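Local coordinates for meso-diaminopimelate dehydrogenase (Clostridium tetani, PDB 3WGY), which catalyses, in its natural form, NADP-dependent oxidative deamination of meso-diaminopimelate, and is present here as an engineered variant that binds the keto acid 4-methyl-2-oxovalerate, at residues L31-T36 with E57-T62; M66-G71 with P81-Q86; D158-V163 with M199-V204. The protein carries 6 engineered substitutions. All blocks are in the same frame, centred on the assembly; numbering follows the deposited sequence.

Overall arrangement
Interactions 1 and 2 sit 11 Å apart between centres and both rest on the seven-stranded parallel sheet. They touch each other where Phe35 CE2 lies 3.7 Å from Met66 SD. Interaction 3 belongs to the four-stranded mixed sheet of the C-terminal domain, its centre 41 Å from that of interaction 1 and 35 Å from that of interaction 2. Interaction 1 is partly buried, a loop laid against a strand, and mixes an aromatic pair with a polar end. Interactions 2 and 3 are buried helix-on-sheet contacts, each built round one isoleucine: a methionine and a leucine meet it through aliphatic carbons in 66-71/81-86, a valine and a cysteine thiol in 158-163/199-204.

Interaction 1: L31-T36 with E57-T62; sequences LEAIFT and ELYKDT
Glu32 and Ala33 of strand 31-36 face Thr62 and Tyr59 of the loop 57-62 across backbones held well apart, the nearest CA atoms being those of Glu32 and Thr62 at 7.4 Å. Glu32 breaks the extended backbone (psi -48°), and it and the following Ala33 both direct their CB toward the loop. The main contact is a T-shaped pair: the CE1-CZ edge of Phe35 meets one face of Tyr59, with CZ over the CG side of the ring, offset toward the rim. Phe35 CZ lies 3.7 Å from Tyr59 CG. The ring centroids are 5.2 Å apart, with the planes at 72°. In Tyr59, CG is anti to the carbonyl carbon (chi1 -68°), which lays the ring beside its own backbone N, its face against Phe35. Farther out on the same ring, Tyr59 CE2 meets the methyl Ala33 CB at 4.2 Å. At the other end of the contact the Glu32 chain bends at chi2, and its CG approaches Thr62 OG1 to 3.2 Å, a close CH-to-oxygen contact. The loop is braced by its own turn, with Thr62 N bonded to Tyr59 O at 3.1 Å. Val51 of the edge strand 50-52 touches the side chains of both Phe35 and Tyr59. Dispersion and edge-to-face attraction therefore hold the Phe35-Tyr59-Ala33 part, while the Glu32-Thr62 end brings a polar oxygen against aliphatic carbon.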
loop_
_atom_site.group_PDB
_atom_site.type_symbol
_atom_site.label_atom_id
_atom_site.label_comp_id
_atom_site.label_asym_id
_atom_site.label_seq_id
_atom_site.Cartn_x
_atom_site.Cartn_y
_atom_site.Cartn_z
ATOM N N LEU B 31 -23.018 14.786 7.083
ATOM C CA LEU B 31 -24.011 13.781 6.734
ATOM C C LEU B 31 -25.311 14.524 6.470
ATOM O O LEU B 31 -25.797 15.250 7.329
ATOM C CB LEU B 31 -24.203 12.789 7.883
ATOM C CG LEU B 31 -25.224 11.675 7.628
ATOM C CD1 LEU B 31 -24.932 10.980 6.299
ATOM C CD2 LEU B 31 -25.175 10.677 8.781
ATOM N N GLU B 32 -25.863 14.354 5.276
ATOM C CA GLU B 32 -27.101 15.027 4.915
ATOM C C GLU B 32 -28.309 14.176 5.264
ATOM O O GLU B 32 -29.260 14.655 5.878
ATOM C CB GLU B 32 -27.103 15.349 3.421
ATOM C CG GLU B 32 -27.244 16.839 3.101
ATOM C CD GLU B 32 -26.367 17.721 3.977
ATOM O OE1 GLU B 32 -26.716 17.926 5.160
ATOM O OE2 GLU B 32 -25.326 18.205 3.485
ATOM N N ALA B 33 -28.268 12.907 4.882
ATOM C CA ALA B 33 -29.379 12.017 5.163
ATOM C C ALA B 33 -28.997 10.551 5.128
ATOM O O ALA B 33 -28.027 10.149 4.487
ATOM C CB ALA B 33 -30.509 12.272 4.168
ATOM N N ILE B 34 -29.776 9.760 5.851
ATOM C CA ILE B 34 -29.596 8.327 5.906
ATOM C C ILE B 34 -30.923 7.793 5.396
ATOM O O ILE B 34 -31.964 7.992 6.019
ATOM C CB ILE B 34 -29.354 7.850 7.340
ATOM C CG1 ILE B 34 -28.073 8.473 7.885
ATOM C CG2 ILE B 34 -29.231 6.339 7.375
ATOM C CD1 ILE B 34 -27.886 8.233 9.368
ATOM N N PHE B 35 -30.883 7.139 4.245
ATOM C CA PHE B 35 -32.085 6.597 3.641
ATOM C C PHE B 35 -32.324 5.159 4.069
ATOM O O PHE B 35 -31.431 4.320 3.982
ATOM C CB PHE B 35 -31.967 6.726 2.124
ATOM C CG PHE B 35 -31.789 8.151 1.672
ATOM C CD1 PHE B 35 -32.860 9.043 1.707
ATOM C CD2 PHE B 35 -30.537 8.632 1.322
ATOM C CE1 PHE B 35 -32.680 10.394 1.410
ATOM C CE2 PHE B 35 -30.346 9.983 1.022
ATOM C CZ PHE B 35 -31.422 10.865 1.069
ATOM N N THR B 36 -33.533 4.883 4.544
ATOM C CA THR B 36 -33.876 3.546 5.005
ATOM C C THR B 36 -35.252 3.081 4.549
ATOM O O THR B 36 -36.152 3.891 4.350
ATOM C CB THR B 36 -33.852 3.483 6.526
ATOM O OG1 THR B 36 -34.334 2.206 6.949
ATOM C CG2 THR B 36 -34.740 4.571 7.116
ATOM N N GLU B 57 -35.053 10.460 -4.303
ATOM C CA GLU B 57 -35.072 11.354 -5.453
ATOM C C GLU B 57 -35.106 12.841 -5.092
ATOM O O GLU B 57 -34.586 13.676 -5.828
ATOM C CB GLU B 57 -36.283 11.025 -6.321
ATOM C CG GLU B 57 -37.576 10.878 -5.517
ATOM C CD GLU B 57 -38.799 10.650 -6.392
ATOM O OE1 GLU B 57 -39.896 10.432 -5.832
ATOM O OE2 GLU B 57 -38.668 10.691 -7.635
ATOM N N LEU B 58 -35.716 13.168 -3.961
ATOM C CA LEU B 58 -35.831 14.558 -3.531
ATOM C C LEU B 58 -34.518 15.178 -3.081
ATOM O O LEU B 58 -34.434 16.392 -2.873
ATOM C CB LEU B 58 -36.849 14.664 -2.390
ATOM C CG LEU B 58 -38.238 14.128 -2.737
ATOM C CD1 LEU B 58 -39.153 14.168 -1.512
ATOM C CD2 LEU B 58 -38.810 14.953 -3.877
ATOM N N TYR B 59 -33.491 14.354 -2.937
ATOM C CA TYR B 59 -32.206 14.850 -2.473
ATOM C C TYR B 59 -31.116 14.952 -3.544
ATOM O O TYR B 59 -29.931 15.044 -3.219
ATOM C CB TYR B 59 -31.734 13.980 -1.296
ATOM C CG TYR B 59 -32.584 14.156 -0.055
ATOM C CD1 TYR B 59 -33.890 13.656 0.003
ATOM C CD2 TYR B 59 -32.108 14.886 1.039
ATOM C CE1 TYR B 59 -34.702 13.882 1.120
ATOM C CE2 TYR B 59 -32.910 15.119 2.157
ATOM C CZ TYR B 59 -34.207 14.617 2.191
ATOM O OH TYR B 59 -35.004 14.859 3.284
ATOM N N LYS B 60 -31.517 14.961 -4.812
ATOM C CA LYS B 60 -30.559 15.045 -5.916
ATOM C C LYS B 60 -29.628 16.259 -5.874
ATOM O O LYS B 60 -28.460 16.163 -6.258
ATOM C CB LYS B 60 -31.276 15.017 -7.274
ATOM C CG LYS B 60 -30.313 15.201 -8.446
ATOM C CD LYS B 60 -30.796 14.556 -9.740
ATOM C CE LYS B 60 -31.525 15.532 -10.659
ATOM N NZ LYS B 60 -32.874 15.932 -10.162
ATOM N N ASP B 61 -30.136 17.395 -5.409
ATOM C CA ASP B 61 -29.336 18.614 -5.338
ATOM C C ASP B 61 -28.674 18.868 -3.987
ATOM O O ASP B 61 -27.974 19.864 -3.819
ATOM C CB ASP B 61 -30.198 19.825 -5.692
ATOM C CG ASP B 61 -30.469 19.929 -7.174
ATOM O OD1 ASP B 61 -30.179 18.951 -7.898
ATOM O OD2 ASP B 61 -30.975 20.986 -7.616
ATOM N N THR B 62 -28.892 17.977 -3.027
ATOM C CA THR B 62 -28.313 18.158 -1.702
ATOM C C THR B 62 -27.272 17.097 -1.327
ATOM O O THR B 62 -26.613 17.202 -0.290
ATOM C CB THR B 62 -29.435 18.221 -0.625
ATOM O OG1 THR B 62 -28.858 18.183 0.683
ATOM C CG2 THR B 62 -30.396 17.070 -0.780
#

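Interaction 2: M66-G71 with P81-Q86; sequences MILCGG and PMIASQ
Ile83, in the helical part of segment 81-86, reaches the strand 66-68 with two separate branches, one for Met66 and one for Leu68. Its chi1 of -41° sets CG1 roughly anti to the carbonyl carbon and CG2 anti to the backbone N; this turns CG2 to Met66 and CG1 to Leu68, two residues apart on the strand. CG2 lies 3.7 Å from Met66 CG and 4.1 Å from Met66 CB, the two side chains crossing at about a right angle. Met66 leaves the backbone with CG anti to N (chi1 -163°) and then folds at chi2 and chi3; the inner part of the chain, not the sulfur, meets the isoleucine. Ile83 CG1 instead faces the methyl Leu68 CD2 at 4.1 Å, a looser contact in which the two chains run past each other in opposite directions. Ile67, between them in sequence, turns to the other face of the sheet, where it touches Val19 of helix 14-23. Leu56 fills in beside both Met66 and Ile83. Gln86 N bonds to Ile83 O at 2.9 Å as the chain heads for strand 88-90, which lies parallel to and beside 65-68. This is helix-on-sheet packing in a beta-alpha-beta crossover of a Rossmann-type domain.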
loop_
_atom_site.group_PDB
_atom_site.type_symbol
_atom_site.label_atom_id
_atom_site.label_comp_id
_atom_site.label_asym_id
_atom_site.label_seq_id
_atom_site.Cartn_x
_atom_site.Cartn_y
_atom_site.Cartn_z
ATOM N N MET B 66 -23.243 9.561 -2.520
ATOM C CA MET B 66 -24.120 8.626 -1.838
ATOM C C MET B 66 -23.327 7.351 -1.570
ATOM O O MET B 66 -22.829 6.717 -2.495
ATOM C CB MET B 66 -25.329 8.309 -2.725
ATOM C CG MET B 66 -26.512 7.680 -2.004
ATOM S SD MET B 66 -27.418 8.842 -0.956
ATOM C CE MET B 66 -28.324 9.730 -2.162
ATOM N N ILE B 67 -23.188 6.981 -0.307
ATOM C CA ILE B 67 -22.466 5.761 0.013
ATOM C C ILE B 67 -23.492 4.630 0.151
ATOM O O ILE B 67 -24.378 4.684 1.006
ATOM C CB ILE B 67 -21.655 5.922 1.321
ATOM C CG1 ILE B 67 -20.727 7.137 1.193
ATOM C CG2 ILE B 67 -20.845 4.654 1.596
ATOM C CD1 ILE B 67 -19.781 7.328 2.343
ATOM N N LEU B 68 -23.373 3.621 -0.706
ATOM C CA LEU B 68 -24.289 2.488 -0.706
ATOM C C LEU B 68 -23.916 1.431 0.327
ATOM O O LEU B 68 -22.918 0.716 0.180
ATOM C CB LEU B 68 -24.335 1.871 -2.102
ATOM C CG LEU B 68 -24.494 2.923 -3.207
ATOM C CD1 LEU B 68 -24.833 2.243 -4.528
ATOM C CD2 LEU B 68 -25.591 3.905 -2.829
ATOM N N CYS B 69 -24.731 1.341 1.375
ATOM C CA CYS B 69 -24.506 0.384 2.452
ATOM C C CYS B 69 -25.621 -0.655 2.519
ATOM O O CYS B 69 -26.051 -1.054 3.602
ATOM C CB CYS B 69 -24.405 1.128 3.778
ATOM S SG CYS B 69 -23.300 2.550 3.696
ATOM N N GLY B 70 -26.066 -1.085 1.341
ATOM C CA GLY B 70 -27.124 -2.079 1.213
ATOM C C GLY B 70 -27.748 -2.578 2.500
ATOM O O GLY B 70 -27.202 -3.468 3.157
ATOM N N GLY B 71 -28.900 -2.001 2.841
ATOM C CA GLY B 71 -29.626 -2.361 4.049
ATOM C C GLY B 71 -29.278 -3.714 4.640
ATOM O O GLY B 71 -28.956 -3.803 5.828
ATOM N N PRO B 81 -27.407 0.708 -9.425
ATOM C CA PRO B 81 -27.893 1.235 -10.701
ATOM C C PRO B 81 -28.987 2.288 -10.558
ATOM O O PRO B 81 -28.997 3.286 -11.280
ATOM C CB PRO B 81 -28.389 -0.020 -11.405
ATOM C CG PRO B 81 -27.386 -1.021 -10.980
ATOM C CD PRO B 81 -27.311 -0.763 -9.497
ATOM N N MET B 82 -29.906 2.066 -9.629
ATOM C CA MET B 82 -30.999 3.001 -9.419
ATOM C C MET B 82 -30.531 4.318 -8.811
ATOM O O MET B 82 -31.077 5.379 -9.126
ATOM C CB MET B 82 -32.069 2.372 -8.529
ATOM C CG MET B 82 -32.589 1.024 -9.026
ATOM S SD MET B 82 -32.948 0.959 -10.811
ATOM C CE MET B 82 -34.221 2.234 -10.972
ATOM N N ILE B 83 -29.525 4.259 -7.940
ATOM C CA ILE B 83 -28.999 5.466 -7.304
ATOM C C ILE B 83 -28.023 6.190 -8.230
ATOM O O ILE B 83 -27.934 7.418 -8.215
ATOM C CB ILE B 83 -28.223 5.150 -6.000
ATOM C CG1 ILE B 83 -28.946 4.078 -5.186
ATOM C CG2 ILE B 83 -28.052 6.432 -5.181
ATOM C CD1 ILE B 83 -30.335 4.447 -4.745
ATOM N N ALA B 84 -27.283 5.422 -9.024
ATOM C CA ALA B 84 -26.293 5.986 -9.938
ATOM C C ALA B 84 -26.883 6.971 -10.941
ATOM O O ALA B 84 -26.209 7.911 -11.357
ATOM C CB ALA B 84 -25.564 4.867 -10.678
ATOM N N SER B 85 -28.135 6.752 -11.334
ATOM C CA SER B 85 -28.791 7.637 -12.289
ATOM C C SER B 85 -29.159 8.962 -11.654
ATOM O O SER B 85 -29.614 9.878 -12.337
ATOM C CB SER B 85 -30.066 6.993 -12.836
ATOM O OG SER B 85 -29.771 5.870 -13.645
ATOM N N GLN B 86 -28.952 9.076 -10.350
ATOM C CA GLN B 86 -29.317 10.298 -9.654
ATOM C C GLN B 86 -28.206 10.908 -8.820
ATOM O O GLN B 86 -28.242 12.102 -8.521
ATOM C CB GLN B 86 -30.525 10.022 -8.760
ATOM C CG GLN B 86 -31.709 9.428 -9.507
ATOM C CD GLN B 86 -32.796 8.923 -8.579
ATOM O OE1 GLN B 86 -32.584 7.990 -7.800
ATOM N NE2 GLN B 86 -33.972 9.536 -8.658
#

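Interaction 3: D158-V163 with M199-V204; sequences DAIRRV and MVCYVV. Engineered in segment 199-204: Met199 (natural residue Arg).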
loop_
_atom_site.group_PDB
_atom_site.type_symbol
_atom_site.label_atom_id
_atom_site.label_comp_id
_atom_site.label_asym_id
_atom_site.label_seq_id
_atom_site.Cartn_x
_atom_site.Cartn_y
_atom_site.Cartn_z
ATOM N N ASP B 158 -23.900 -21.044 9.384
ATOM C CA ASP B 158 -25.231 -21.572 9.107
ATOM C C ASP B 158 -25.079 -23.067 8.839
ATOM O O ASP B 158 -25.888 -23.873 9.294
ATOM C CB ASP B 158 -25.843 -20.902 7.872
ATOM C CG ASP B 158 -26.080 -19.416 8.066
ATOM O OD1 ASP B 158 -26.544 -19.020 9.159
ATOM O OD2 ASP B 158 -25.817 -18.646 7.116
ATOM N N ALA B 159 -24.034 -23.419 8.095
ATOM C CA ALA B 159 -23.746 -24.810 7.759
ATOM C C ALA B 159 -23.556 -25.632 9.030
ATOM O O ALA B 159 -24.077 -26.738 9.138
ATOM C CB ALA B 159 -22.496 -24.890 6.891
ATOM N N ILE B 160 -22.801 -25.089 9.984
ATOM C CA ILE B 160 -22.558 -25.763 11.259
ATOM C C ILE B 160 -23.883 -26.026 11.971
ATOM O O ILE B 160 -24.102 -27.108 12.516
ATOM C CB ILE B 160 -21.676 -24.900 12.196
ATOM C CG1 ILE B 160 -20.242 -24.855 11.683
ATOM C CG2 ILE B 160 -21.675 -25.477 13.596
ATOM C CD1 ILE B 160 -19.365 -23.930 12.487
ATOM N N ARG B 161 -24.764 -25.031 11.956
ATOM C CA ARG B 161 -26.065 -25.137 12.607
ATOM C C ARG B 161 -26.963 -26.215 11.998
ATOM O O ARG B 161 -27.919 -26.661 12.627
ATOM C CB ARG B 161 -26.789 -23.791 12.569
ATOM C CG ARG B 161 -26.122 -22.679 13.362
ATOM C CD ARG B 161 -27.106 -21.536 13.591
ATOM N NE ARG B 161 -26.520 -20.442 14.354
ATOM C CZ ARG B 161 -25.723 -19.511 13.842
ATOM N NH1 ARG B 161 -25.414 -19.531 12.549
ATOM N NH2 ARG B 161 -25.230 -18.561 14.628
ATOM N N ARG B 162 -26.661 -26.626 10.774
ATOM C CA ARG B 162 -27.441 -27.664 10.107
ATOM C C ARG B 162 -27.076 -29.062 10.614
ATOM O O ARG B 162 -27.845 -30.012 10.450
ATOM C CB ARG B 162 -27.209 -27.607 8.592
ATOM C CG ARG B 162 -28.127 -26.656 7.840
ATOM C CD ARG B 162 -27.609 -26.423 6.431
ATOM N NE ARG B 162 -27.330 -25.009 6.206
ATOM C CZ ARG B 162 -26.351 -24.548 5.435
ATOM N NH1 ARG B 162 -25.539 -25.391 4.805
ATOM N NH2 ARG B 162 -26.188 -23.239 5.292
ATOM N N VAL B 163 -25.904 -29.180 11.230
ATOM C CA VAL B 163 -25.427 -30.465 11.741
ATOM C C VAL B 163 -26.218 -30.965 12.943
ATOM O O VAL B 163 -26.475 -30.222 13.893
ATOM C CB VAL B 163 -23.923 -30.388 12.102
ATOM C CG1 VAL B 163 -23.470 -31.671 12.803
ATOM C CG2 VAL B 163 -23.112 -30.160 10.833
ATOM N N MET B 199 -9.680 -24.088 9.591
ATOM C CA MET B 199 -10.971 -23.629 10.072
ATOM C C MET B 199 -11.220 -24.103 11.493
ATOM O O MET B 199 -10.984 -25.265 11.824
ATOM C CB MET B 199 -12.080 -24.106 9.135
ATOM C CG MET B 199 -12.313 -23.152 7.966
ATOM S SD MET B 199 -13.404 -23.841 6.721
ATOM C CE MET B 199 -12.749 -23.083 5.229
ATOM N N VAL B 200 -11.680 -23.182 12.331
ATOM C CA VAL B 200 -11.953 -23.477 13.727
ATOM C C VAL B 200 -13.411 -23.180 14.031
ATOM O O VAL B 200 -13.938 -22.112 13.693
ATOM C CB VAL B 200 -11.054 -22.632 14.661
ATOM C CG1 VAL B 200 -11.253 -23.058 16.125
ATOM C CG2 VAL B 200 -9.596 -22.796 14.259
ATOM N N CYS B 201 -14.070 -24.141 14.664
ATOM C CA CYS B 201 -15.469 -23.976 15.013
ATOM C C CYS B 201 -15.641 -24.039 16.518
ATOM O O CYS B 201 -14.903 -24.732 17.218
ATOM C CB CYS B 201 -16.319 -25.073 14.370
ATOM S SG CYS B 201 -16.303 -25.114 12.564
ATOM N N TYR B 202 -16.611 -23.284 17.013
ATOM C CA TYR B 202 -16.932 -23.280 18.427
ATOM C C TYR B 202 -18.410 -23.618 18.430
ATOM O O TYR B 202 -19.240 -22.834 17.968
ATOM C CB TYR B 202 -16.665 -21.909 19.044
ATOM C CG TYR B 202 -15.193 -21.559 19.071
ATOM C CD1 TYR B 202 -14.547 -21.064 17.935
ATOM C CD2 TYR B 202 -14.435 -21.759 20.230
ATOM C CE1 TYR B 202 -13.183 -20.777 17.952
ATOM C CE2 TYR B 202 -13.079 -21.484 20.260
ATOM C CZ TYR B 202 -12.456 -20.992 19.120
ATOM O OH TYR B 202 -11.108 -20.727 19.157
ATOM N N VAL B 203 -18.728 -24.796 18.948
ATOM C CA VAL B 203 -20.096 -25.276 18.944
ATOM C C VAL B 203 -20.787 -25.444 20.287
ATOM O O VAL B 203 -20.187 -25.864 21.267
ATOM C CB VAL B 203 -20.167 -26.636 18.197
ATOM C CG1 VAL B 203 -21.559 -27.245 18.315
ATOM C CG2 VAL B 203 -19.767 -26.444 16.741
ATOM N N VAL B 204 -22.068 -25.097 20.305
ATOM C CA VAL B 204 -22.906 -25.259 21.480
ATOM C C VAL B 204 -23.741 -26.482 21.104
ATOM O O VAL B 204 -24.606 -26.409 20.230
ATOM C CB VAL B 204 -23.837 -24.055 21.691
ATOM C CG1 VAL B 204 -24.661 -24.256 22.957
ATOM C CG2 VAL B 204 -23.011 -22.773 21.781
#
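Ile160 of helix 158-162 lies above Val203 of strand 199-204 with 8.1 Å between their CA atoms. The strand is regular: Cys201 and Val203 direct CB toward the helix, and Tyr202 between them points to the other face, where its ring meets those of His233 and His244. Ile160 is the single helix side chain that makes the contact, and its two branches divide the two strand residues. Its longer arm is extended (chi2 175°), carrying CD1 to Cys201 SG at 3.3 Å and Cys201 CB at 3.8 Å. The approach to sulfur is shorter than van der Waals contact, and the exact fit there is doubtful. The branch methyl Ile160 CG2 lies 3.8 Å from Val203 CG2, with the side chains crossing obliquely. Ile218 of helix 211-219 touches Ile160, Cys201 and Val203 alike, closing a small apolar cluster. On the solvent side, Arg161 NH1 and Asp158 OD1 form a long salt bridge of 3.6 Å along the helix. The same helix starts in the residues Leu154, Gly155 and His156 that line the 4-methyl-2-oxovalerate pocket, and the Ile160 side chain is about 10 Å from that ligand. Helices 154-162 and 211-219 thus cover the mixed sheet in an alpha/beta layer of the diaminopimelate dehydrogenase C-terminal domain.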